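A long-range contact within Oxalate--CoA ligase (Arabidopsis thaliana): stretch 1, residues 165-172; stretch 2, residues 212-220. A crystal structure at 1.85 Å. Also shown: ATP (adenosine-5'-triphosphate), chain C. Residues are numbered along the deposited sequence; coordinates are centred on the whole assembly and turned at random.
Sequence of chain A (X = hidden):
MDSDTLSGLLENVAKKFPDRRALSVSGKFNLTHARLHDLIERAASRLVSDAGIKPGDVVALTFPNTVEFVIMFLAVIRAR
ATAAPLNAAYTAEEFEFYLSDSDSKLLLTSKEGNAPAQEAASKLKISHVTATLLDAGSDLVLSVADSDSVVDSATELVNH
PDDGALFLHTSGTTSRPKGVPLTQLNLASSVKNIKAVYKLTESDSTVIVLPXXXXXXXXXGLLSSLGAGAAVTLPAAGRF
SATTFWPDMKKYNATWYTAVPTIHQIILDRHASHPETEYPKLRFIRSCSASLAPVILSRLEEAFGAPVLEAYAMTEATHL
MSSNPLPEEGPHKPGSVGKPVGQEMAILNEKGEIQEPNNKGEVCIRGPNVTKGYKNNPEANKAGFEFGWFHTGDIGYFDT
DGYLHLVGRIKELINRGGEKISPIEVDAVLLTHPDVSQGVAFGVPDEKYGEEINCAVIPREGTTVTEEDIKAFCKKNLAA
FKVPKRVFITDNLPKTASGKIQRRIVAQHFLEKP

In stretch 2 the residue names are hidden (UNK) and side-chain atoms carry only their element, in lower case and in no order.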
ATOM      1  N   ALA A 165      -5.687  11.005  12.407  1.00 16.64           N
ATOM      2  CA  ALA A 165      -4.280  11.107  12.105  1.00 15.90           C
ATOM      3  C   ALA A 165      -4.012  11.047  10.605  1.00 15.63           C
ATOM      4  O   ALA A 165      -3.033  11.628  10.133  1.00 16.84           O
ATOM      5  CB  ALA A 165      -3.497   9.937  12.830  1.00 12.98           C
ATOM      6  N   LEU A 166      -4.850  10.313   9.860  1.00 16.48           N
ATOM      7  CA  LEU A 166      -4.525  10.054   8.433  1.00 14.80           C
ATOM      8  C   LEU A 166      -5.842  10.058   7.688  1.00 18.10           C
ATOM      9  O   LEU A 166      -6.834   9.534   8.199  1.00 19.09           O
ATOM     10  CB  LEU A 166      -3.786   8.728   8.289  1.00 14.43           C
ATOM     11  CG  LEU A 166      -3.584   8.207   6.870  1.00 15.99           C
ATOM     12  CD1 LEU A 166      -2.774   9.254   6.114  1.00 16.48           C
ATOM     13  CD2 LEU A 166      -2.857   6.860   6.891  1.00 18.57           C
ATOM     14  N   PHE A 167      -5.891  10.734   6.552  1.00 15.10           N
ATOM     15  CA  PHE A 167      -7.101  10.743   5.749  1.00 18.27           C
ATOM     16  C   PHE A 167      -6.643  10.416   4.336  1.00 20.20           C
ATOM     17  O   PHE A 167      -5.746  11.094   3.847  1.00 17.94           O
ATOM     18  CB  PHE A 167      -7.799  12.105   5.773  1.00 19.90           C
ATOM     19  CG  PHE A 167      -9.054  12.145   4.927  1.00 23.01           C
ATOM     20  CD1 PHE A 167     -10.236  11.618   5.407  1.00 25.94           C
ATOM     21  CD2 PHE A 167      -9.040  12.700   3.654  1.00 23.63           C
ATOM     22  CE1 PHE A 167     -11.406  11.641   4.620  1.00 25.03           C
ATOM     23  CE2 PHE A 167     -10.223  12.744   2.853  1.00 23.92           C
ATOM     24  CZ  PHE A 167     -11.378  12.240   3.340  1.00 24.77           C
ATOM     25  N   LEU A 168      -7.255   9.388   3.735  1.00 21.67           N
ATOM     26  CA  LEU A 168      -6.907   8.840   2.402  1.00 23.67           C
ATOM     27  C   LEU A 168      -8.187   8.573   1.636  1.00 26.47           C
ATOM     28  O   LEU A 168      -9.266   8.504   2.228  1.00 26.99           O
ATOM     29  CB  LEU A 168      -6.126   7.512   2.515  1.00 25.23           C
ATOM     30  CG  LEU A 168      -4.769   7.657   3.153  1.00 26.94           C
ATOM     31  CD1 LEU A 168      -4.169   6.308   3.432  1.00 26.70           C
ATOM     32  CD2 LEU A 168      -3.908   8.463   2.201  1.00 29.39           C
ATOM     33  N   HIS A 169      -8.063   8.429   0.321  1.00 27.28           N
ATOM     34  CA  HIS A 169      -9.153   7.917  -0.496  1.00 32.50           C
ATOM     35  C   HIS A 169      -8.753   6.545  -0.995  1.00 35.05           C
ATOM     36  O   HIS A 169      -7.571   6.227  -1.085  1.00 33.37           O
ATOM     37  CB  HIS A 169      -9.460   8.834  -1.674  1.00 33.88           C
ATOM     38  CG  HIS A 169     -10.382   9.953  -1.325  1.00 35.24           C
ATOM     39  ND1 HIS A 169      -9.946  11.135  -0.757  1.00 35.39           N
ATOM     40  CD2 HIS A 169     -11.736  10.050  -1.407  1.00 37.48           C
ATOM     41  CE1 HIS A 169     -10.991  11.924  -0.538  1.00 37.50           C
ATOM     42  NE2 HIS A 169     -12.086  11.293  -0.929  1.00 38.54           N
ATOM     43  N   THR A 170      -9.738   5.707  -1.268  1.00 40.79           N
ATOM     44  CA  THR A 170      -9.453   4.398  -1.862  1.00 44.14           C
ATOM     45  C   THR A 170      -9.002   4.520  -3.337  1.00 49.63           C
ATOM     46  O   THR A 170      -9.226   5.557  -3.958  1.00 54.40           O
ATOM     47  CB  THR A 170     -10.649   3.500  -1.761  1.00 44.04           C
ATOM     48  OG1 THR A 170     -11.795   4.176  -2.300  1.00 41.67           O
ATOM     49  CG2 THR A 170     -10.883   3.142  -0.277  1.00 43.71           C
ATOM     50  N   SER A 171      -8.317   3.494  -3.863  1.00 49.99           N
ATOM     51  CA  SER A 171      -7.694   3.551  -5.197  1.00 50.04           C
ATOM     52  C   SER A 171      -8.661   3.719  -6.405  1.00 46.09           C
ATOM     53  O   SER A 171      -8.194   3.977  -7.512  1.00 48.31           O
ATOM     54  CB  SER A 171      -6.839   2.292  -5.416  1.00 50.42           C
ATOM     55  OG  SER A 171      -5.701   2.279  -4.555  1.00 48.61           O
ATOM     56  N   GLY A 172      -9.977   3.577  -6.218  1.00 43.83           N
ATOM     57  CA  GLY A 172     -10.922   3.817  -7.306  1.00 46.23           C
ATOM     58  C   GLY A 172     -11.122   2.623  -8.257  1.00 50.04           C
ATOM     59  O   GLY A 172     -11.642   2.741  -9.391  1.00 51.41           O
ATOM     60  N   UNK A 212       4.519   6.849  -0.785  1.00 16.63           N
ATOM     61  CA  UNK A 212       4.131   6.993   0.616  1.00 17.06           C
ATOM     62  C   UNK A 212       2.789   7.685   0.782  1.00 20.02           C
ATOM     63  O   UNK A 212       2.361   7.873   1.919  1.00 19.40           O
ATOM     64  c   UNK A 212       6.538   6.958   1.439  1.00 19.45           C
ATOM     65  c   UNK A 212       7.685   7.825   2.047  1.00 20.15           C
ATOM     66  c   UNK A 212       5.220   7.748   1.398  1.00 17.59           C
ATOM     67  c   UNK A 212       6.391   5.688   2.299  1.00 20.89           C
ATOM     68  N   UNK A 213       2.097   8.019  -0.323  1.00 19.95           N
ATOM     69  CA  UNK A 213       0.729   8.549  -0.204  1.00 20.69           C
ATOM     70  C   UNK A 213      -0.344   7.431  -0.315  1.00 19.61           C
ATOM     71  O   UNK A 213      -1.541   7.718  -0.329  1.00 21.11           O
ATOM     72  c   UNK A 213       1.908   9.730  -3.279  1.00 21.72           C
ATOM     73  c   UNK A 213       1.280   8.618  -5.359  1.00 22.68           C
ATOM     74  c   UNK A 213       0.742   9.308  -2.675  1.00 20.81           C
ATOM     75  c   UNK A 213       0.104   8.182  -4.742  1.00 23.33           C
ATOM     76  c   UNK A 213       2.172   9.401  -4.647  1.00 23.52           C
ATOM     77  c   UNK A 213      -0.165   8.556  -3.421  1.00 22.72           C
ATOM     78  c   UNK A 213       0.453   9.681  -1.227  1.00 18.91           C
ATOM     79  N   UNK A 214       0.085   6.164  -0.374  1.00 19.07           N
ATOM     80  CA  UNK A 214      -0.856   4.995  -0.291  1.00 19.25           C
ATOM     81  C   UNK A 214      -0.466   4.205   0.980  1.00 19.11           C
ATOM     82  O   UNK A 214       0.708   4.276   1.417  1.00 16.36           O
ATOM     83  c   UNK A 214      -1.621   2.873  -1.540  1.00 30.64           C
ATOM     84  c   UNK A 214      -2.181   0.796  -1.008  1.00 30.24           C
ATOM     85  n   UNK A 214      -3.186   1.323  -1.698  1.00 30.61           N
ATOM     86  c   UNK A 214      -0.780   4.124  -1.575  1.00 25.49           C
ATOM     87  c   UNK A 214      -2.863   2.622  -2.038  1.00 31.62           C
ATOM     88  n   UNK A 214      -1.220   1.700  -0.910  1.00 32.15           N
ATOM     89  N   UNK A 215      -1.406   3.498   1.613  1.00 18.23           N
ATOM     90  CA  UNK A 215      -1.100   2.857   2.914  1.00 17.54           C
ATOM     91  C   UNK A 215      -0.098   1.740   2.863  1.00 17.50           C
ATOM     92  O   UNK A 215       0.435   1.411   3.895  1.00 17.55           O
ATOM     93  c   UNK A 215      -2.334   2.194   3.617  1.00 21.84           C
ATOM     94  c   UNK A 215      -3.210   3.220   4.294  1.00 23.89           C
ATOM     95  c   UNK A 215      -3.096   1.340   2.616  1.00 19.20           C
ATOM     96  N   UNK A 216       0.135   1.092   1.710  1.00 15.37           N
ATOM     97  CA  UNK A 216       1.088  -0.038   1.719  1.00 14.26           C
ATOM     98  C   UNK A 216       2.513   0.488   2.044  1.00 18.32           C
ATOM     99  O   UNK A 216       3.154   0.066   3.029  1.00 16.54           O
ATOM    100  c   UNK A 216       1.977  -1.959   0.246  1.00 14.33           C
ATOM    101  c   UNK A 216       1.042  -0.776   0.368  1.00 12.93           C
ATOM    102  n   UNK A 216       1.862  -2.876  -0.783  1.00 15.76           N
ATOM    103  c   UNK A 216       3.093  -2.306   0.932  1.00 15.56           C
ATOM    104  c   UNK A 216       2.831  -3.774  -0.681  1.00 16.18           C
ATOM    105  n   UNK A 216       3.607  -3.435   0.334  1.00 16.35           N
ATOM    106  N   UNK A 217       3.025   1.394   1.220  1.00 18.69           N
ATOM    107  CA  UNK A 217       4.367   1.918   1.508  1.00 17.95           C
ATOM    108  C   UNK A 217       4.391   2.685   2.816  1.00 16.35           C
ATOM    109  O   UNK A 217       5.353   2.584   3.597  1.00 15.62           O
ATOM    110  N   UNK A 218       3.331   3.448   3.096  1.00 16.34           N
ATOM    111  CA  UNK A 218       3.305   4.255   4.325  1.00 15.88           C
ATOM    112  C   UNK A 218       3.299   3.403   5.598  1.00 15.76           C
ATOM    113  O   UNK A 218       4.120   3.628   6.488  1.00 14.21           O
ATOM    114  c   UNK A 218       2.073   5.158   4.331  1.00 16.14           C
ATOM    115  c   UNK A 218       0.564   6.947   5.212  1.00 20.28           C
ATOM    116  c   UNK A 218       3.082   7.115   5.430  1.00 15.27           C
ATOM    117  c   UNK A 218       1.870   6.156   5.446  1.00 17.62           C
ATOM    118  N   UNK A 219       2.340   2.462   5.720  1.00 16.44           N
ATOM    119  CA  UNK A 219       2.224   1.652   6.961  1.00 15.21           C
ATOM    120  C   UNK A 219       3.281   0.577   7.080  1.00 14.26           C
ATOM    121  O   UNK A 219       3.875   0.386   8.143  1.00 16.52           O
ATOM    122  c   UNK A 219      -0.382   3.215   7.268  1.00 15.31           C
ATOM    123  c   UNK A 219      -0.195   1.765   7.865  1.00 14.73           C
ATOM    124  c   UNK A 219       0.824   0.954   7.076  1.00 13.72           C
ATOM    125  c   UNK A 219       0.176   1.828   9.387  1.00 18.51           C
ATOM    126  N   UNK A 220       3.515  -0.190   6.019  1.00 15.30           N
ATOM    127  CA  UNK A 220       4.422  -1.329   6.150  1.00 15.09           C
ATOM    128  C   UNK A 220       5.861  -0.917   5.997  1.00 17.32           C
ATOM    129  O   UNK A 220       6.694  -1.240   6.844  1.00 18.42           O
ATOM    130  c   UNK A 220       4.076  -2.441   5.092  1.00 17.32           C
TER
HETATM  131  PG  ATP C 601     -11.587   1.025  -4.334  0.84 33.82           P
HETATM  132  O1G ATP C 601     -12.414   0.072  -5.197  0.78 36.87           O
HETATM  133  O2G ATP C 601     -11.787   2.458  -4.680  0.82 33.98           O
HETATM  134  O3G ATP C 601     -11.808   0.758  -2.846  0.91 32.63           O
HETATM  135  PB  ATP C 601      -9.170  -0.529  -4.047  0.82 25.58           P
HETATM  136  O1B ATP C 601      -8.119  -0.979  -5.038  1.00 24.38           O
HETATM  137  O2B ATP C 601     -10.155  -1.492  -3.487  0.74 24.29           O
HETATM  138  O3B ATP C 601     -10.004   0.758  -4.631  1.00 32.72           O
HETATM  139  PA  ATP C 601      -7.142  -0.374  -1.906  1.00 23.36           P
HETATM  140  O1A ATP C 601      -7.589  -0.183  -0.462  1.00 23.00           O
HETATM  141  O2A ATP C 601      -5.914   0.295  -2.389  1.00 23.78           O
HETATM  142  O3A ATP C 601      -8.337   0.185  -2.834  1.00 30.58           O
HETATM  143  O5' ATP C 601      -7.127  -1.942  -2.230  1.00 19.43           O
HETATM  144  C5' ATP C 601      -7.592  -2.967  -1.317  1.00 18.85           C
HETATM  145  C4' ATP C 601      -8.059  -4.142  -2.194  1.00 19.89           C
HETATM  146  O4' ATP C 601      -6.911  -4.736  -2.830  1.00 19.06           O
HETATM  147  C3' ATP C 601      -8.596  -5.283  -1.388  1.00 19.46           C
HETATM  148  O3' ATP C 601      -9.959  -5.034  -1.049  1.00 20.78           O
HETATM  149  C2' ATP C 601      -8.442  -6.464  -2.324  1.00 20.24           C
HETATM  150  O2' ATP C 601      -9.453  -6.390  -3.342  1.00 22.70           O
HETATM  151  C1' ATP C 601      -7.149  -6.121  -3.006  1.00 17.88           C
HETATM  152  N9  ATP C 601      -5.991  -6.845  -2.430  1.00 16.30           N
HETATM  153  C8  ATP C 601      -5.138  -6.437  -1.481  1.00 16.32           C
HETATM  154  N7  ATP C 601      -4.198  -7.410  -1.270  1.00 15.32           N
HETATM  155  C5  ATP C 601      -4.481  -8.432  -2.142  1.00 16.70           C
HETATM  156  C6  ATP C 601      -3.875  -9.747  -2.458  1.00 17.63           C
HETATM  157  N6  ATP C 601      -2.723 -10.143  -1.821  1.00 16.26           N
HETATM  158  N1  ATP C 601      -4.476 -10.476  -3.426  1.00 19.81           N
HETATM  159  C2  ATP C 601      -5.582 -10.050  -4.079  1.00 21.74           C
HETATM  160  N3  ATP C 601      -6.196  -8.863  -3.838  1.00 19.96           N
HETATM  161  C4  ATP C 601      -5.658  -8.046  -2.888  1.00 16.67           C

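Position 212 carries four carbons forked at the second, and none comes within reach of stretch 1. It is Leu-212, a buried residue that spends its apolar surface elsewhere in the structure.

Position 213 has one carbon leading to a ring of six carbons, with no nitrogen or oxygen, and it touches Leu-168 through its carbonyl oxygen: Phe-213. CB of Phe-213 lies 5.7 Å from CD2 of Leu-168 and the ring sits farther off, so the closest touch falls to the backbone, where O of Phe-213 lies 3.5 Å from CD2 of Leu-168.

At position 214 one carbon bears a five-membered ring of three carbons and two nitrogens, with a ring carbon near Ser-171; this is the imidazole of histidine. In His-214 the CA-to-CB bond points away from stretch 1, yet the end of the side chain comes nearer, with CD2 3.8 Å from OG of Ser-171. The two ring nitrogens do different work. ND1 accepts from the backbone N of position 216 at 3.0 Å, capping the helix that starts at the next residue, while NE2 donates to O2A of ATP at 3.0 Å.

Position 215 shows three carbons, one carrying the other two, and one of the outer pair presses on Leu-168. This beta-branched pattern is Val-215, with CG1 3.3 Å from CD1 of Leu-168, a very tight apolar contact.

Position 216 repeats the ring of three carbons and two nitrogens, but it is out of reach of stretch 1. This is His-216, both of whose ring nitrogens are hydrogen-bonded elsewhere in the structure.

Position 217 has no side-chain atoms, so it is Gly-217, a helical residue without contact to the strand.

Position 218 has four carbons forked at the second, points toward stretch 1 and sets a branch tip against Leu-166. It is Leu-218, whose CD2 meets CD2 of Leu-166 at 3.8 Å.

Position 219 has the same four-carbon fork, one tip of which reaches Leu-166: Leu-219. It sets out sideways, but its end comes nearer, bringing CD2 to 4.4 Å from CD2 of Leu-166.

Position 220 has a single carbon, far from the strand: Ala-220. Its N bonds to O of His-216 at 3.0 Å, within a wider pi-type turn.

The contact combines two kinds of chemistry. Alternate strand residues Leu-166 and Leu-168 point toward a nearly antiparallel helix and meet its aliphatic side chains, with no hydrogen bond directly between the stretches. Beyond the strand, the polar link runs through the ligand: OG of Ser-171 donates to O2A of ATP at 2.9 Å, the same oxygen His-214 reaches. For a designer, the lesson is economical: apolar packing joins the two stretches, and one capping histidine ties the helix start to the nucleotide.

Stretch 2 212-220: LFHVHGLLA
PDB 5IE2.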